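Long-range contacts in DNA polymerase III, beta subunit (Thermotoga maritima, PDB 1VPK), which probably forms a ring-shaped head-to-tail homodimer around DNA, tethering DNA polymerase and other proteins to the template for processive replication: residues E273-L278 with F334-L339; V300-S305 with E312-V317; I342-I347 with L363-Y368; P357-P362 with L369-P374. All blocks are in the same frame, centred on the assembly; numbering follows the deposited sequence.

Contact 1 of 4, residues E273-L278 with F334-L339; sequences ELRESL and FIEDVL
The two helical segments pass in a nearly antiparallel sense, their axes 10.1 Å apart at closest approach with 147° between directions, and with the CA atoms of Arg-275 and Glu-336 the closest pair, 6.3 Å apart. Beside that pair the interface is aliphatic. Leu-339 sets CD1 against both leucines of the other helix, 3.9 Å from Leu-274 CD2 and 3.8 Å from Leu-278 CD1, crossing both side chains at about a right angle. Ile-335 adds its CG2 branch, anti to the backbone N, which presses on Leu-278 CD1 at 3.5 Å, tighter than ordinary van der Waals contact. In this family each domain carries a pair of helices against outer sheets, and here the pair belongs to the C-terminal domain. At the margin, the bend of Glu-336 at chi2 (61°) turns CD toward the other helix, and both carboxylate oxygens lie against Arg-275 CG, OE1 at 3.1 Å. The charges do not meet: Arg-275 NE stays 4.8 Å from Glu-336 OE2, and the interaction is at most a diffuse attraction. An alanine in place of Glu-336 would probably uncover Arg-275 CG and deprive the guanidinium of a nearby negative charge. Leu-274 and Leu-278 also rest on Leu-303 of strand 300-307, while Ile-335 reaches Val-372 and Ile-360 in the other sheet.

Contact 2 of 4, residues V300-S305 with E312-V317; sequences VMRLVS and EVVDEV
Met-301 with Val-317, Leu-303 with Asp-315 and Ser-305 with Val-313 are the hydrogen-bonded pairs of this antiparallel hairpin, each joined by two backbone bonds. The shortest is Leu-303 N to Asp-315 O at 2.7 Å; the straightest, Val-317 N to Met-301 O, has an angle of 177° at the hydrogen. Weaker CA-H...O contacts fill the intervals, as where Arg-302 CA lies 3.3 Å from Asp-315 O.

Apolar contacts occur on both faces. Val-304 and Val-314 stand next to each other with the same heading, their CG2 methyls 4.0 Å apart, and on the face turned to helix 271-285 Met-301 CE approaches Val-317 CG2 at 4.1 Å.

Charged groups meet on the face of Val-304. The guanidinium of Arg-302 has Val-314 CG1 3.5 Å above its plane, toward the rim, while Glu-316 OE1 sits near that plane at the edge, in a long salt bridge of 3.8 Å to Arg-302 NE. The stronger partner of Arg-302 is Glu-295, which pairs with NH1 from the adjoining strand. An alanine at Arg-302 would probably leave Glu-295 and Glu-316 without their shared counter-charge and uncover the Val-314 methyl.

On the opposite face, Asp-315 takes Ser-277 and Arg-280 within the chain, and its OD1 reaches Ser-114 and Thr-115 of the second subunit. Residues 312-315 also pair antiparallel with a strand of that subunit. The chemistry thus makes 312-317 a shared strand: one edge completes the hairpin, the other carries the sheet across the ring's dimer interface.

Contact 3 of 4, residues I342-I347 with L363-Y368; sequences IETEEI and LDISGY
Glu-346 and Leu-363 meet through a single backbone hydrogen bond, Leu-363 N to Glu-346 O at 3.2 Å, with the donor standing 37° out of the carbonyl plane. The same oxygen accepts from Thr-344 OG1 at 2.7 Å, and the two donors come from opposite faces of that plane. Thr-344 holds OG1 between its backbone N and carbonyl carbon (chi1 57°), which leaves CG2 anti to the carbonyl carbon and 3.7 Å from Ile-365 CG1; the two side chains run past one another with opposite headings. Alongside, Leu-363 CD2 packs on Glu-346 CB at 3.8 Å.

A second shell supports residues 342-347. Arg-271 binds Thr-344 O through NE and exchanges a backbone bond with Glu-345, Pro-362 lies against the threonine, and the side chain of Glu-346 rests on Val-268 and Ser-270 of strand 265-270.

The Leu-363 bond continues the pairing of strands 346-351 and 358-362 by one more step at the end of these two strands. With two donors on one carbonyl, flanked by modest apolar contacts, the contact rests on hydrogen bonding and packing together, and the bond from Thr-344 probably helps order the turn that leads into strand 346-351.

Contact 4 of 4, residues P357-P362 with L369-P374; sequences PCQINP and LYIVMP
Cys-358 pairs with Val-372 and Ile-360 with Tyr-370, two hydrogen bonds each, and the side chains of these four residues make the buried face of this antiparallel hairpin. Cys-358 N to Val-372 O is almost perfectly straight, at 2.9 Å and 179°. The Tyr-370 ring offers an edge to Ile-360 O, with CD2 3.6 Å away.

The other face and the ends are partly open to solvent. Contacts at Pro-357 are close all the same: its CB touches Ile-371 CG2 at 3.6 Å, and its CG meets Met-373 SD, also at 3.6 Å. Gln-359 sets CB 3.9 Å from Ile-371 CD1, its non-hydrogen-bonded partner. Leu-369 carries CG between its backbone N and carbonyl carbon (chi1 78°), the crowded position, and its CD2 touches Gln-359 OE1 at 3.9 Å, the two side chains crossing at about a right angle. The amide of Gln-359 looks instead to its own strand: NE2 donates to Asn-361 OD1 at 3.1 Å, from above that carbonyl's plane.

Strand 346-351 flanks the hairpin through Gln-359 and Asn-361, and strand 187-194, from the central-domain part of the chain, through Leu-369 and Ile-371, which makes one sheet of two domains. Helix 332-341 covers the face of Ile-360, Tyr-370 and Val-372 with Val-338 and Phe-334, and Tyr-370 OH bonds Lys-152 O in helix 143-153.

Of the parts in contact, helix 271-285 comes first, after the N-terminal and central domains, and contact 1 closes a long excursion when helix 332-341 returns beside it. Contact 2 falls within that excursion as a hairpin of its own, touching contact 1 where Glu-273 packs on Val-317. Contacts 3 and 4 come afterwards and cross, because 357-362 lies between the two segments of contact 3 while 363-368 lies between those of contact 4. They meet where Ile-347 packs on Asn-361. Contact 1 bridges the two halves: Leu-274 touches Ile-347 and helix 332-341 lies on the hairpin of contact 4, so the helix pair links the dimer-interface sheet to the sheet shared with the central domain.

Contact 1 of 4, residues E273-L278 with F334-L339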
# COMPACT_ATOMS: atom_id res chain seq x y z
N GLU A 273 -22.52 9.82 1.61
CA GLU A 273 -23.61 8.94 2.16
C GLU A 273 -23.73 7.60 1.42
O GLU A 273 -23.71 6.52 2.01
CB GLU A 273 -24.95 9.72 2.08
CG GLU A 273 -26.27 8.97 2.25
CD GLU A 273 -27.57 9.86 2.16
OE1 GLU A 273 -27.65 10.94 1.46
OE2 GLU A 273 -28.56 9.41 2.80
N LEU A 274 -23.77 7.68 0.11
CA LEU A 274 -23.80 6.47 -0.70
C LEU A 274 -22.49 5.70 -0.66
O LEU A 274 -22.51 4.47 -0.64
CB LEU A 274 -24.13 6.84 -2.12
CG LEU A 274 -24.31 5.68 -3.10
CD1 LEU A 274 -25.39 4.74 -2.65
CD2 LEU A 274 -24.62 6.25 -4.47
N ARG A 275 -21.35 6.39 -0.74
CA ARG A 275 -20.03 5.72 -0.61
C ARG A 275 -19.94 4.94 0.69
O ARG A 275 -19.51 3.79 0.72
CB ARG A 275 -18.91 6.77 -0.70
CG ARG A 275 -17.46 6.25 -0.59
CD ARG A 275 -16.49 7.29 0.12
NE ARG A 275 -16.68 8.66 -0.40
CZ ARG A 275 -16.50 9.80 0.27
NH1 ARG A 275 -16.07 9.81 1.53
NH2 ARG A 275 -16.76 10.96 -0.35
N GLU A 276 -20.40 5.53 1.79
CA GLU A 276 -20.36 4.86 3.07
C GLU A 276 -21.31 3.66 3.12
O GLU A 276 -21.02 2.62 3.71
CB GLU A 276 -20.63 5.87 4.20
CG GLU A 276 -19.46 6.79 4.44
CD GLU A 276 -19.76 7.95 5.42
OE1 GLU A 276 -20.92 8.14 5.89
OE2 GLU A 276 -18.80 8.70 5.70
N SER A 277 -22.46 3.80 2.51
CA SER A 277 -23.45 2.72 2.43
C SER A 277 -22.91 1.59 1.59
O SER A 277 -23.03 0.42 1.97
CB SER A 277 -24.76 3.24 1.82
OG SER A 277 -25.78 2.25 1.86
N LEU A 278 -22.31 1.94 0.44
CA LEU A 278 -21.67 0.90 -0.41
C LEU A 278 -20.58 0.14 0.35
O LEU A 278 -20.52 -1.09 0.32
CB LEU A 278 -21.13 1.52 -1.71
CG LEU A 278 -22.29 1.84 -2.65
CD1 LEU A 278 -21.90 2.82 -3.73
CD2 LEU A 278 -22.91 0.59 -3.28
N PHE A 334 -18.40 -1.10 -9.12
CA PHE A 334 -18.55 -0.19 -10.26
C PHE A 334 -19.21 1.12 -9.86
O PHE A 334 -18.92 2.17 -10.46
CB PHE A 334 -19.31 -0.83 -11.40
CG PHE A 334 -18.60 -1.95 -12.08
CD1 PHE A 334 -17.22 -2.04 -12.14
CD2 PHE A 334 -19.34 -2.89 -12.76
CE1 PHE A 334 -16.60 -3.11 -12.82
CE2 PHE A 334 -18.75 -3.92 -13.44
CZ PHE A 334 -17.36 -4.04 -13.47
N ILE A 335 -20.09 1.10 -8.86
CA ILE A 335 -20.76 2.31 -8.42
C ILE A 335 -19.75 3.09 -7.62
O ILE A 335 -19.65 4.31 -7.77
CB ILE A 335 -21.99 2.05 -7.50
CG1 ILE A 335 -23.03 1.12 -8.13
CG2 ILE A 335 -22.66 3.40 -7.07
CD1 ILE A 335 -23.64 1.64 -9.35
N GLU A 336 -19.05 2.40 -6.71
CA GLU A 336 -18.03 3.04 -5.93
C GLU A 336 -16.92 3.73 -6.78
O GLU A 336 -16.50 4.81 -6.47
CB GLU A 336 -17.42 2.06 -4.93
CG GLU A 336 -16.32 2.67 -4.06
CD GLU A 336 -16.84 3.83 -3.22
OE1 GLU A 336 -17.62 3.57 -2.23
OE2 GLU A 336 -16.47 5.01 -3.54
N ASP A 337 -16.44 3.07 -7.83
CA ASP A 337 -15.47 3.69 -8.75
C ASP A 337 -15.91 5.04 -9.28
O ASP A 337 -15.15 5.97 -9.28
CB ASP A 337 -15.27 2.78 -9.96
CG ASP A 337 -14.40 1.58 -9.67
OD1 ASP A 337 -13.66 1.57 -8.67
OD2 ASP A 337 -14.41 0.66 -10.50
N VAL A 338 -17.17 5.14 -9.72
CA VAL A 338 -17.75 6.42 -10.17
C VAL A 338 -17.66 7.52 -9.10
O VAL A 338 -17.21 8.64 -9.36
CB VAL A 338 -19.24 6.20 -10.63
CG1 VAL A 338 -19.92 7.45 -10.82
CG2 VAL A 338 -19.33 5.36 -11.95
N LEU A 339 -18.06 7.20 -7.87
CA LEU A 339 -18.15 8.19 -6.81
C LEU A 339 -16.83 8.77 -6.45
O LEU A 339 -16.73 9.95 -6.21
CB LEU A 339 -18.80 7.60 -5.53
CG LEU A 339 -20.17 6.98 -5.78
CD1 LEU A 339 -20.74 6.37 -4.49
CD2 LEU A 339 -21.11 8.01 -6.44

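Contact 2 of 4, residues V300-S305 with E312-V317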
# COMPACT_ATOMS: atom_id res chain seq x y z
N VAL A 300 -36.44 6.97 0.63
CA VAL A 300 -35.27 6.20 1.02
C VAL A 300 -34.98 5.19 -0.06
O VAL A 300 -35.83 4.84 -0.90
CB VAL A 300 -35.45 5.43 2.40
CG1 VAL A 300 -35.66 6.39 3.53
CG2 VAL A 300 -36.61 4.47 2.37
N MET A 301 -33.76 4.70 0.00
CA MET A 301 -33.30 3.65 -0.84
C MET A 301 -32.67 2.65 0.10
O MET A 301 -31.87 3.06 0.94
CB MET A 301 -32.29 4.29 -1.79
CG MET A 301 -31.74 3.45 -2.79
SD MET A 301 -30.80 4.40 -4.01
CE MET A 301 -29.47 5.15 -3.13
N ARG A 302 -33.04 1.38 0.03
CA ARG A 302 -32.37 0.32 0.80
C ARG A 302 -31.37 -0.39 -0.09
O ARG A 302 -31.69 -0.73 -1.24
CB ARG A 302 -33.37 -0.71 1.33
CG ARG A 302 -34.52 -0.12 2.21
CD ARG A 302 -35.62 -1.16 2.42
NE ARG A 302 -35.47 -1.92 3.66
CZ ARG A 302 -35.70 -3.23 3.82
NH1 ARG A 302 -36.06 -4.02 2.81
NH2 ARG A 302 -35.52 -3.79 5.02
N LEU A 303 -30.16 -0.61 0.42
CA LEU A 303 -29.14 -1.36 -0.28
C LEU A 303 -29.04 -2.73 0.39
O LEU A 303 -28.88 -2.81 1.60
CB LEU A 303 -27.76 -0.67 -0.25
CG LEU A 303 -27.47 0.75 -0.74
CD1 LEU A 303 -26.15 0.90 -1.42
CD2 LEU A 303 -28.56 1.33 -1.55
N VAL A 304 -29.12 -3.80 -0.39
CA VAL A 304 -29.19 -5.12 0.15
C VAL A 304 -28.14 -6.00 -0.48
O VAL A 304 -28.04 -6.05 -1.72
CB VAL A 304 -30.59 -5.73 -0.08
CG1 VAL A 304 -30.65 -7.22 0.41
CG2 VAL A 304 -31.63 -4.88 0.59
N SER A 305 -27.37 -6.70 0.34
CA SER A 305 -26.46 -7.74 -0.18
C SER A 305 -26.57 -9.02 0.66
O SER A 305 -26.79 -8.99 1.87
CB SER A 305 -25.02 -7.20 -0.29
OG SER A 305 -24.18 -8.11 -1.00
N GLU A 312 -26.37 -11.56 5.52
CA GLU A 312 -27.07 -10.52 4.77
C GLU A 312 -26.78 -9.16 5.43
O GLU A 312 -26.42 -9.10 6.61
CB GLU A 312 -28.60 -10.75 4.80
CG GLU A 312 -29.06 -12.01 4.03
CD GLU A 312 -29.82 -13.00 4.91
OE1 GLU A 312 -30.68 -12.56 5.71
OE2 GLU A 312 -29.53 -14.21 4.81
N VAL A 313 -26.89 -8.11 4.64
CA VAL A 313 -26.86 -6.74 5.12
C VAL A 313 -27.95 -5.96 4.39
O VAL A 313 -28.18 -6.17 3.20
CB VAL A 313 -25.49 -6.04 4.92
CG1 VAL A 313 -25.10 -6.00 3.45
CG2 VAL A 313 -25.50 -4.64 5.54
N VAL A 314 -28.62 -5.09 5.12
CA VAL A 314 -29.54 -4.13 4.57
C VAL A 314 -29.15 -2.80 5.16
O VAL A 314 -28.95 -2.68 6.38
CB VAL A 314 -31.00 -4.45 4.95
CG1 VAL A 314 -31.94 -3.35 4.40
CG2 VAL A 314 -31.36 -5.84 4.47
N ASP A 315 -28.95 -1.83 4.30
CA ASP A 315 -28.65 -0.46 4.71
C ASP A 315 -29.65 0.52 4.07
O ASP A 315 -29.83 0.52 2.88
CB ASP A 315 -27.24 -0.04 4.30
CG ASP A 315 -26.80 1.21 5.02
OD1 ASP A 315 -27.00 1.31 6.24
OD2 ASP A 315 -26.29 2.13 4.38
N GLU A 316 -30.24 1.37 4.88
CA GLU A 316 -31.27 2.28 4.39
C GLU A 316 -30.77 3.71 4.40
O GLU A 316 -30.36 4.17 5.44
CB GLU A 316 -32.48 2.16 5.29
CG GLU A 316 -33.64 3.05 4.88
CD GLU A 316 -34.93 2.64 5.57
OE1 GLU A 316 -35.46 1.58 5.23
OE2 GLU A 316 -35.37 3.40 6.46
N VAL A 317 -30.79 4.39 3.25
CA VAL A 317 -30.29 5.76 3.18
C VAL A 317 -31.34 6.73 2.68
O VAL A 317 -32.16 6.37 1.83
CB VAL A 317 -29.00 5.90 2.36
CG1 VAL A 317 -27.96 4.91 2.88
CG2 VAL A 317 -29.21 5.70 0.90

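Contact 3 of 4, residues I342-I347 with L363-Y368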
# COMPACT_ATOMS: atom_id res chain seq x y z
N ILE A 342 -16.22 11.70 -8.86
CA ILE A 342 -17.10 12.86 -8.81
C ILE A 342 -16.69 13.74 -7.65
O ILE A 342 -16.37 13.25 -6.56
CB ILE A 342 -18.56 12.42 -8.69
CG1 ILE A 342 -18.99 11.76 -10.01
CG2 ILE A 342 -19.48 13.60 -8.34
CD1 ILE A 342 -20.37 11.19 -10.01
N GLU A 343 -16.72 15.04 -7.88
CA GLU A 343 -16.23 16.00 -6.89
C GLU A 343 -17.34 16.73 -6.15
O GLU A 343 -17.10 17.24 -5.06
CB GLU A 343 -15.27 16.98 -7.57
CG GLU A 343 -14.31 16.20 -8.50
CD GLU A 343 -13.06 16.96 -8.91
OE1 GLU A 343 -12.61 17.92 -8.20
OE2 GLU A 343 -12.50 16.55 -9.96
N THR A 344 -18.55 16.74 -6.68
CA THR A 344 -19.67 17.36 -5.97
C THR A 344 -20.12 16.55 -4.76
O THR A 344 -19.93 15.34 -4.72
CB THR A 344 -20.90 17.59 -6.90
OG1 THR A 344 -21.32 16.35 -7.50
CG2 THR A 344 -20.55 18.54 -7.98
N GLU A 345 -20.75 17.22 -3.79
CA GLU A 345 -21.21 16.59 -2.57
C GLU A 345 -22.43 15.74 -2.78
O GLU A 345 -22.65 14.81 -2.01
CB GLU A 345 -21.54 17.61 -1.50
CG GLU A 345 -20.36 18.39 -1.06
CD GLU A 345 -20.71 19.48 -0.06
OE1 GLU A 345 -21.72 19.37 0.64
OE2 GLU A 345 -19.95 20.47 0.01
N GLU A 346 -23.21 16.09 -3.82
CA GLU A 346 -24.41 15.39 -4.21
C GLU A 346 -24.28 14.86 -5.63
O GLU A 346 -23.67 15.48 -6.49
CB GLU A 346 -25.64 16.32 -4.15
CG GLU A 346 -25.99 16.80 -2.75
CD GLU A 346 -26.63 15.75 -1.89
OE1 GLU A 346 -27.44 14.96 -2.41
OE2 GLU A 346 -26.37 15.72 -0.68
N ILE A 347 -24.89 13.72 -5.86
CA ILE A 347 -24.92 13.09 -7.17
C ILE A 347 -26.37 12.71 -7.51
O ILE A 347 -27.24 12.62 -6.61
CB ILE A 347 -24.00 11.83 -7.25
CG1 ILE A 347 -24.48 10.70 -6.33
CG2 ILE A 347 -22.57 12.19 -6.86
CD1 ILE A 347 -25.00 9.52 -7.05
N LEU A 363 -24.49 16.53 -9.40
CA LEU A 363 -25.69 17.34 -9.39
C LEU A 363 -25.37 18.67 -9.97
O LEU A 363 -24.49 19.37 -9.50
CB LEU A 363 -26.23 17.50 -7.96
CG LEU A 363 -27.46 18.38 -7.74
CD1 LEU A 363 -28.67 17.71 -8.46
CD2 LEU A 363 -27.75 18.59 -6.29
N ASP A 364 -26.13 19.04 -10.98
CA ASP A 364 -26.12 20.37 -11.59
C ASP A 364 -24.79 20.77 -12.25
O ASP A 364 -24.45 21.94 -12.32
CB ASP A 364 -26.55 21.42 -10.58
CG ASP A 364 -28.03 21.36 -10.26
OD1 ASP A 364 -28.83 20.94 -11.12
OD2 ASP A 364 -28.37 21.72 -9.13
N ILE A 365 -24.06 19.78 -12.73
CA ILE A 365 -22.77 20.00 -13.37
C ILE A 365 -22.87 19.26 -14.65
O ILE A 365 -23.17 18.08 -14.65
CB ILE A 365 -21.59 19.44 -12.57
CG1 ILE A 365 -21.47 20.15 -11.22
CG2 ILE A 365 -20.30 19.58 -13.37
CD1 ILE A 365 -21.09 21.59 -11.31
N SER A 366 -22.72 19.98 -15.75
CA SER A 366 -22.75 19.36 -17.06
C SER A 366 -21.31 18.98 -17.44
O SER A 366 -20.32 19.46 -16.85
CB SER A 366 -23.34 20.32 -18.10
OG SER A 366 -22.83 21.61 -17.88
N GLY A 367 -21.22 18.12 -18.42
CA GLY A 367 -19.95 17.81 -19.03
C GLY A 367 -19.34 16.49 -18.61
O GLY A 367 -18.41 16.02 -19.27
N TYR A 368 -19.90 15.89 -17.54
CA TYR A 368 -19.40 14.64 -16.96
C TYR A 368 -20.52 13.67 -16.67
O TYR A 368 -21.50 14.03 -16.00
CB TYR A 368 -18.58 14.93 -15.70
CG TYR A 368 -17.34 15.72 -16.03
CD1 TYR A 368 -17.37 17.12 -16.09
CD2 TYR A 368 -16.17 15.07 -16.38
CE1 TYR A 368 -16.25 17.83 -16.45
CE2 TYR A 368 -15.03 15.79 -16.73
CZ TYR A 368 -15.08 17.16 -16.77
OH TYR A 368 -13.97 17.86 -17.11

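Contact 4 of 4, residues P357-P362 with L369-P374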
# COMPACT_ATOMS: atom_id res chain seq x y z
N PRO A 357 -29.45 0.47 -18.34
CA PRO A 357 -28.34 1.15 -17.70
C PRO A 357 -28.81 2.21 -16.70
O PRO A 357 -29.93 2.74 -16.80
CB PRO A 357 -27.62 1.85 -18.86
CG PRO A 357 -28.03 1.08 -20.09
CD PRO A 357 -29.40 0.55 -19.81
N CYS A 358 -27.94 2.52 -15.76
CA CYS A 358 -28.13 3.65 -14.86
C CYS A 358 -27.13 4.73 -15.26
O CYS A 358 -25.94 4.43 -15.51
CB CYS A 358 -27.87 3.19 -13.42
SG CYS A 358 -27.74 4.47 -12.24
N GLN A 359 -27.59 5.96 -15.33
CA GLN A 359 -26.73 7.11 -15.49
C GLN A 359 -26.49 7.76 -14.15
O GLN A 359 -27.43 8.08 -13.42
CB GLN A 359 -27.30 8.13 -16.48
CG GLN A 359 -26.38 9.33 -16.65
CD GLN A 359 -26.86 10.32 -17.67
OE1 GLN A 359 -27.04 9.99 -18.81
NE2 GLN A 359 -27.09 11.56 -17.24
N ILE A 360 -25.22 7.92 -13.80
CA ILE A 360 -24.80 8.68 -12.65
C ILE A 360 -24.07 9.97 -13.07
O ILE A 360 -23.13 9.99 -13.93
CB ILE A 360 -23.92 7.85 -11.72
CG1 ILE A 360 -24.68 6.60 -11.25
CG2 ILE A 360 -23.47 8.70 -10.53
CD1 ILE A 360 -23.82 5.59 -10.56
N ASN A 361 -24.49 11.07 -12.46
CA ASN A 361 -23.82 12.33 -12.72
C ASN A 361 -23.71 13.21 -11.49
O ASN A 361 -24.48 13.06 -10.57
CB ASN A 361 -24.53 13.06 -13.87
CG ASN A 361 -25.99 13.14 -13.70
OD1 ASN A 361 -26.74 12.28 -14.22
ND2 ASN A 361 -26.44 14.20 -13.03
N PRO A 362 -22.78 14.16 -11.50
CA PRO A 362 -22.76 15.17 -10.44
C PRO A 362 -24.00 16.03 -10.54
O PRO A 362 -24.49 16.23 -11.64
CB PRO A 362 -21.55 16.02 -10.73
CG PRO A 362 -21.06 15.62 -11.97
CD PRO A 362 -21.76 14.42 -12.51
N LEU A 369 -20.41 12.43 -17.16
CA LEU A 369 -21.43 11.43 -16.87
C LEU A 369 -20.89 10.01 -16.95
O LEU A 369 -19.91 9.71 -17.66
CB LEU A 369 -22.65 11.59 -17.76
CG LEU A 369 -22.65 11.10 -19.20
CD1 LEU A 369 -22.85 9.60 -19.33
CD2 LEU A 369 -23.76 11.79 -19.90
N TYR A 370 -21.55 9.16 -16.17
CA TYR A 370 -21.14 7.77 -15.99
C TYR A 370 -22.32 6.88 -16.22
O TYR A 370 -23.38 7.21 -15.82
CB TYR A 370 -20.56 7.54 -14.58
CG TYR A 370 -19.39 8.46 -14.39
CD1 TYR A 370 -18.12 8.09 -14.81
CD2 TYR A 370 -19.55 9.74 -13.84
CE1 TYR A 370 -17.02 8.98 -14.67
CE2 TYR A 370 -18.47 10.62 -13.69
CZ TYR A 370 -17.23 10.24 -14.12
OH TYR A 370 -16.15 11.05 -13.98
N ILE A 371 -22.09 5.72 -16.84
CA ILE A 371 -23.14 4.71 -17.08
C ILE A 371 -22.64 3.41 -16.41
O ILE A 371 -21.43 3.07 -16.52
CB ILE A 371 -23.35 4.44 -18.60
CG1 ILE A 371 -23.72 5.74 -19.36
CG2 ILE A 371 -24.38 3.32 -18.82
CD1 ILE A 371 -25.07 6.24 -19.06
N VAL A 372 -23.52 2.75 -15.65
CA VAL A 372 -23.27 1.42 -15.10
C VAL A 372 -24.44 0.51 -15.53
O VAL A 372 -25.60 0.88 -15.41
CB VAL A 372 -23.13 1.44 -13.56
CG1 VAL A 372 -22.62 0.08 -13.04
CG2 VAL A 372 -22.12 2.50 -13.10
N MET A 373 -24.12 -0.66 -16.07
CA MET A 373 -25.11 -1.62 -16.50
C MET A 373 -25.51 -2.41 -15.25
O MET A 373 -24.66 -2.66 -14.40
CB MET A 373 -24.49 -2.58 -17.52
CG MET A 373 -23.90 -1.88 -18.76
SD MET A 373 -25.07 -0.93 -19.76
CE MET A 373 -26.36 -2.19 -19.92
N PRO A 374 -26.78 -2.82 -15.15
CA PRO A 374 -27.22 -3.57 -14.00
C PRO A 374 -26.91 -5.04 -14.12
O PRO A 374 -26.55 -5.50 -15.19
CB PRO A 374 -28.72 -3.37 -13.99
CG PRO A 374 -29.10 -3.14 -15.35
CD PRO A 374 -27.89 -2.60 -16.10